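Local coordinates for protein ribonucleoside triphosphate reductase (Lactobacillus leichmannii, PDB 1L1L) that catalyses the cobalamin (B12)-dependent reduction of ribonucleoside triphosphates to deoxyribonucleoside triphosphates, working as an allosterically regulated monomer, at residues Tyr218-Thr223 / Ser255-Tyr260; Asp196-Val201 / Gly273-Ile278. All blocks are in the same frame, centred on the assembly; numbering follows the deposited sequence.

Contact 1: Tyr218-Thr223 / Ser255-Tyr260; sequences YRLPDT and SDIRPY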
# COMPACT_ATOMS: atom_id res chain seq x y z
N TYR A 218 28.10 18.19 -8.52
CA TYR A 218 27.85 16.79 -8.22
C TYR A 218 27.46 16.00 -9.46
O TYR A 218 26.50 16.33 -10.16
CB TYR A 218 26.75 16.66 -7.16
CG TYR A 218 26.41 15.22 -6.77
CD1 TYR A 218 25.09 14.84 -6.53
CD2 TYR A 218 27.41 14.26 -6.64
CE1 TYR A 218 24.78 13.53 -6.16
CE2 TYR A 218 27.11 12.94 -6.27
CZ TYR A 218 25.79 12.58 -6.04
OH TYR A 218 25.47 11.29 -5.69
N ARG A 219 28.22 14.94 -9.73
CA ARG A 219 27.98 14.06 -10.86
C ARG A 219 27.13 12.91 -10.32
O ARG A 219 27.60 12.14 -9.48
CB ARG A 219 29.32 13.53 -11.39
CG ARG A 219 29.23 12.24 -12.19
CD ARG A 219 28.54 12.45 -13.52
NE ARG A 219 29.45 12.93 -14.55
CZ ARG A 219 29.08 13.17 -15.80
NH1 ARG A 219 27.82 12.97 -16.16
NH2 ARG A 219 29.97 13.60 -16.69
N LEU A 220 25.89 12.80 -10.77
CA LEU A 220 25.00 11.75 -10.27
C LEU A 220 25.26 10.34 -10.77
O LEU A 220 25.29 10.09 -11.98
CB LEU A 220 23.54 12.08 -10.57
CG LEU A 220 22.81 12.98 -9.57
CD1 LEU A 220 23.41 14.37 -9.61
CD2 LEU A 220 21.33 13.02 -9.90
N PRO A 221 25.49 9.41 -9.84
CA PRO A 221 25.71 8.05 -10.32
C PRO A 221 24.36 7.61 -10.86
O PRO A 221 23.32 7.99 -10.30
CB PRO A 221 26.13 7.30 -9.05
CG PRO A 221 25.56 8.14 -7.93
CD PRO A 221 25.77 9.53 -8.41
N ASP A 222 24.35 6.87 -11.95
CA ASP A 222 23.09 6.41 -12.53
C ASP A 222 22.44 5.33 -11.67
O ASP A 222 22.27 4.19 -12.11
CB ASP A 222 23.35 5.92 -13.95
CG ASP A 222 22.14 5.27 -14.58
OD1 ASP A 222 21.00 5.60 -14.19
OD2 ASP A 222 22.34 4.43 -15.49
N THR A 223 22.07 5.69 -10.44
CA THR A 223 21.45 4.76 -9.50
C THR A 223 20.38 5.45 -8.66
O THR A 223 20.34 6.68 -8.58
CB THR A 223 22.48 4.18 -8.52
OG1 THR A 223 22.97 5.24 -7.68
CG2 THR A 223 23.66 3.56 -9.28
N SER A 255 24.12 13.75 -16.60
CA SER A 255 24.46 13.26 -17.94
C SER A 255 24.53 11.73 -17.98
O SER A 255 24.39 11.13 -19.04
CB SER A 255 25.81 13.85 -18.39
OG SER A 255 25.74 15.26 -18.49
N ASP A 256 24.75 11.11 -16.82
CA ASP A 256 24.86 9.65 -16.74
C ASP A 256 23.55 8.93 -16.49
O ASP A 256 23.47 7.71 -16.62
CB ASP A 256 25.85 9.25 -15.64
CG ASP A 256 27.28 9.58 -16.01
OD1 ASP A 256 27.61 9.46 -17.21
OD2 ASP A 256 28.07 9.96 -15.12
N ILE A 257 22.51 9.68 -16.13
CA ILE A 257 21.23 9.05 -15.87
C ILE A 257 20.73 8.34 -17.13
O ILE A 257 20.71 8.93 -18.21
CB ILE A 257 20.17 10.07 -15.41
CG1 ILE A 257 20.70 10.85 -14.20
CG2 ILE A 257 18.88 9.37 -15.06
CD1 ILE A 257 21.17 9.97 -13.07
N ARG A 258 20.34 7.08 -16.98
CA ARG A 258 19.85 6.28 -18.10
C ARG A 258 18.57 6.86 -18.70
O ARG A 258 17.71 7.36 -17.98
CB ARG A 258 19.60 4.83 -17.67
CG ARG A 258 18.35 4.65 -16.82
CD ARG A 258 18.31 3.28 -16.17
NE ARG A 258 19.49 3.06 -15.34
CZ ARG A 258 19.62 2.05 -14.48
NH1 ARG A 258 18.64 1.17 -14.33
NH2 ARG A 258 20.73 1.93 -13.77
N PRO A 259 18.43 6.77 -20.02
CA PRO A 259 17.27 7.28 -20.75
C PRO A 259 15.96 6.55 -20.47
O PRO A 259 15.92 5.51 -19.82
CB PRO A 259 17.70 7.15 -22.20
CG PRO A 259 18.54 5.90 -22.18
CD PRO A 259 19.38 6.13 -20.94
N TYR A 260 14.88 7.13 -20.99
CA TYR A 260 13.54 6.58 -20.83
C TYR A 260 13.40 5.23 -21.53
O TYR A 260 13.83 5.06 -22.67
CB TYR A 260 12.53 7.59 -21.36
CG TYR A 260 11.13 7.06 -21.56
CD1 TYR A 260 10.80 6.34 -22.71
CD2 TYR A 260 10.13 7.28 -20.61
CE1 TYR A 260 9.51 5.87 -22.91
CE2 TYR A 260 8.84 6.81 -20.81
CZ TYR A 260 8.53 6.11 -21.96
OH TYR A 260 7.25 5.66 -22.18
O HOH W 1 24.74 11.72 -13.87

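Contact 2: Asp196-Val201 / Gly273-Ile278; sequences DASVKV and GPMPLI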
# COMPACT_ATOMS: atom_id res chain seq x y z
N ASP A 196 17.78 16.53 -25.53
CA ASP A 196 16.64 17.34 -25.94
C ASP A 196 15.56 17.34 -24.86
O ASP A 196 15.24 18.39 -24.30
CB ASP A 196 16.06 16.84 -27.27
CG ASP A 196 16.97 17.16 -28.46
OD1 ASP A 196 17.41 18.33 -28.58
OD2 ASP A 196 17.23 16.25 -29.28
N ALA A 197 15.00 16.17 -24.58
CA ALA A 197 13.95 16.03 -23.57
C ALA A 197 14.26 16.78 -22.28
O ALA A 197 13.36 17.40 -21.69
CB ALA A 197 13.72 14.55 -23.27
N SER A 198 15.51 16.74 -21.85
CA SER A 198 15.90 17.42 -20.62
C SER A 198 15.92 18.93 -20.78
O SER A 198 15.52 19.67 -19.88
CB SER A 198 17.27 16.93 -20.16
OG SER A 198 17.24 15.54 -19.89
N VAL A 199 16.40 19.40 -21.93
CA VAL A 199 16.45 20.83 -22.21
C VAL A 199 15.03 21.35 -22.08
O VAL A 199 14.80 22.44 -21.54
CB VAL A 199 16.99 21.11 -23.64
CG1 VAL A 199 16.79 22.58 -24.00
CG2 VAL A 199 18.46 20.75 -23.72
N LYS A 200 14.08 20.57 -22.57
CA LYS A 200 12.67 20.93 -22.52
C LYS A 200 12.15 21.14 -21.11
O LYS A 200 11.24 21.95 -20.89
CB LYS A 200 11.83 19.88 -23.22
CG LYS A 200 11.98 19.88 -24.73
CD LYS A 200 11.03 18.89 -25.39
CE LYS A 200 11.33 17.44 -24.99
NZ LYS A 200 11.05 17.14 -23.55
N VAL A 201 12.70 20.42 -20.14
CA VAL A 201 12.25 20.56 -18.76
C VAL A 201 13.14 21.46 -17.92
O VAL A 201 12.96 21.54 -16.71
CB VAL A 201 12.12 19.19 -18.06
CG1 VAL A 201 11.03 18.37 -18.72
CG2 VAL A 201 13.44 18.45 -18.10
N GLY A 273 13.85 8.19 -17.42
CA GLY A 273 14.76 9.17 -17.97
C GLY A 273 14.97 10.19 -16.86
O GLY A 273 14.26 10.13 -15.85
N PRO A 274 15.90 11.13 -17.00
CA PRO A 274 16.14 12.12 -15.94
C PRO A 274 15.15 13.28 -15.94
O PRO A 274 15.12 14.07 -15.00
CB PRO A 274 17.55 12.59 -16.25
CG PRO A 274 17.53 12.63 -17.76
CD PRO A 274 16.82 11.34 -18.13
N MET A 275 14.34 13.38 -16.99
CA MET A 275 13.38 14.48 -17.12
C MET A 275 12.55 14.71 -15.86
O MET A 275 12.52 15.83 -15.34
CB MET A 275 12.48 14.25 -18.33
CG MET A 275 13.21 14.33 -19.68
SD MET A 275 14.23 12.85 -20.04
CE MET A 275 12.96 11.70 -20.47
N PRO A 276 11.86 13.67 -15.35
CA PRO A 276 11.07 13.91 -14.13
C PRO A 276 11.91 14.38 -12.95
O PRO A 276 11.43 15.14 -12.10
CB PRO A 276 10.40 12.55 -13.88
CG PRO A 276 11.35 11.57 -14.53
CD PRO A 276 11.72 12.29 -15.81
N LEU A 277 13.17 13.93 -12.90
CA LEU A 277 14.06 14.33 -11.82
C LEU A 277 14.43 15.81 -11.94
O LEU A 277 14.57 16.52 -10.94
CB LEU A 277 15.35 13.50 -11.84
CG LEU A 277 16.40 13.89 -10.79
CD1 LEU A 277 15.82 13.71 -9.40
CD2 LEU A 277 17.66 13.04 -10.97
N ILE A 278 14.60 16.28 -13.18
CA ILE A 278 14.97 17.67 -13.42
C ILE A 278 13.88 18.60 -12.87
O ILE A 278 14.15 19.46 -12.04
CB ILE A 278 15.17 17.92 -14.94
CG1 ILE A 278 16.44 17.18 -15.40
CG2 ILE A 278 15.29 19.42 -15.24
CD1 ILE A 278 16.55 16.98 -16.87

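Contact 1: Tyr218-Thr223 / Ser255-Tyr260
Asp222 and Arg258 make the close-knit end of this contact. A chi1 of 173° swings the Asp222 carboxylate away from its backbone N, towards the 255-260 loop, where NE of Arg258 lies on its syn side. Of the two bonds from Arg258 NE, the straighter goes to Asp222 OD2 (3.2 Å, 158°), in the plane of the guanidinium; OD1 is met at a tilt, and the two flat groups stand nearly perpendicular. Weak bonds add to this salt bridge, from Arg258 N to OD1 and from Arg258 NH2 to the carbonyl oxygen of Asp222. Asp222 is itself the centre of an inverse gamma turn, with Thr223 N 2.6 Å from Pro221 O. Nearby, buried Ile257 brings CD1 to 4.0 Å from Leu220 CB. The other end is more exposed and less directed: a water bridges Leu220 O and Asp256 N, and Asp256 holds OD2 over a face of the Arg219 guanidinium, 3.2 Å from NH1, an attraction of charges alone. The stronger partner of Arg219 NH1 is Asp253, in a salt bridge. The contact joins the chain leaving strand 216-219 to that leaving its parallel neighbour 249-253, beside helix 224-236, which Thr223 N-caps and whose Trp227 touches Ile257.

Contact 2: Asp196-Val201 / Gly273-Ile278
The carbonyl oxygen of Ala197 is approached by several groups: Lys200 NZ donates to it at 3.0 Å, in the carbonyl plane and on a lone pair, Val201 N adds a weak helical bond, and Met275 CG of the facing segment lies 3.7 Å away. Met275 CG is also 3.6 Å from Ala197 CB, and the bend at chi2 (74°) keeps SD beside the same methyl. Ser198 touches both Pro274 and Ile278. Its CB is only 3.4 Å from Ile278 CD1, tighter than usual for two carbons, and its hydroxyl, hydrogen-bonded to Ser194 O, rests alongside the Pro274 ring, OG to CG 3.6 Å. Further along, Val201 and Ile278 cross at about a right angle, with their CG2 methyls 3.5 Å apart; the same Ile278 methyl also touches Val201 O. No hydrogen bond spans the two segments, so the contact is one of side-chain packing. It sets the short helix 195-200, which follows strand 183-187, against the first turn of helix 275-289, with Val188 touching Ser198 and Leu254 touching Leu277 from loops after strands 183-187 and 249-253.

In the fold
All four segments belong to the B12-dependent insertion-domain family region. From the N terminus, the chain passes strand 183-187 and then helix 195-200, the first half of contact 2. Strand 216-219 and the turn after it supply the first half of contact 1; helix 224-236 and strand 249-253 complete a beta-alpha-beta crossover before 255-260 closes this inner loop of 31 residues. Contact 2 closes the outer loop of 71 residues when helix 275-289 begins, so contact 1 falls wholly within it. The two centres are about 12 Å apart, and the contacts touch through Ile257 against Pro274 and Leu220 against Leu277. Contact 1 joins the ends of neighbouring strands 216-219 and 249-253; contact 2 sets helix 195-200 against helix 275-289.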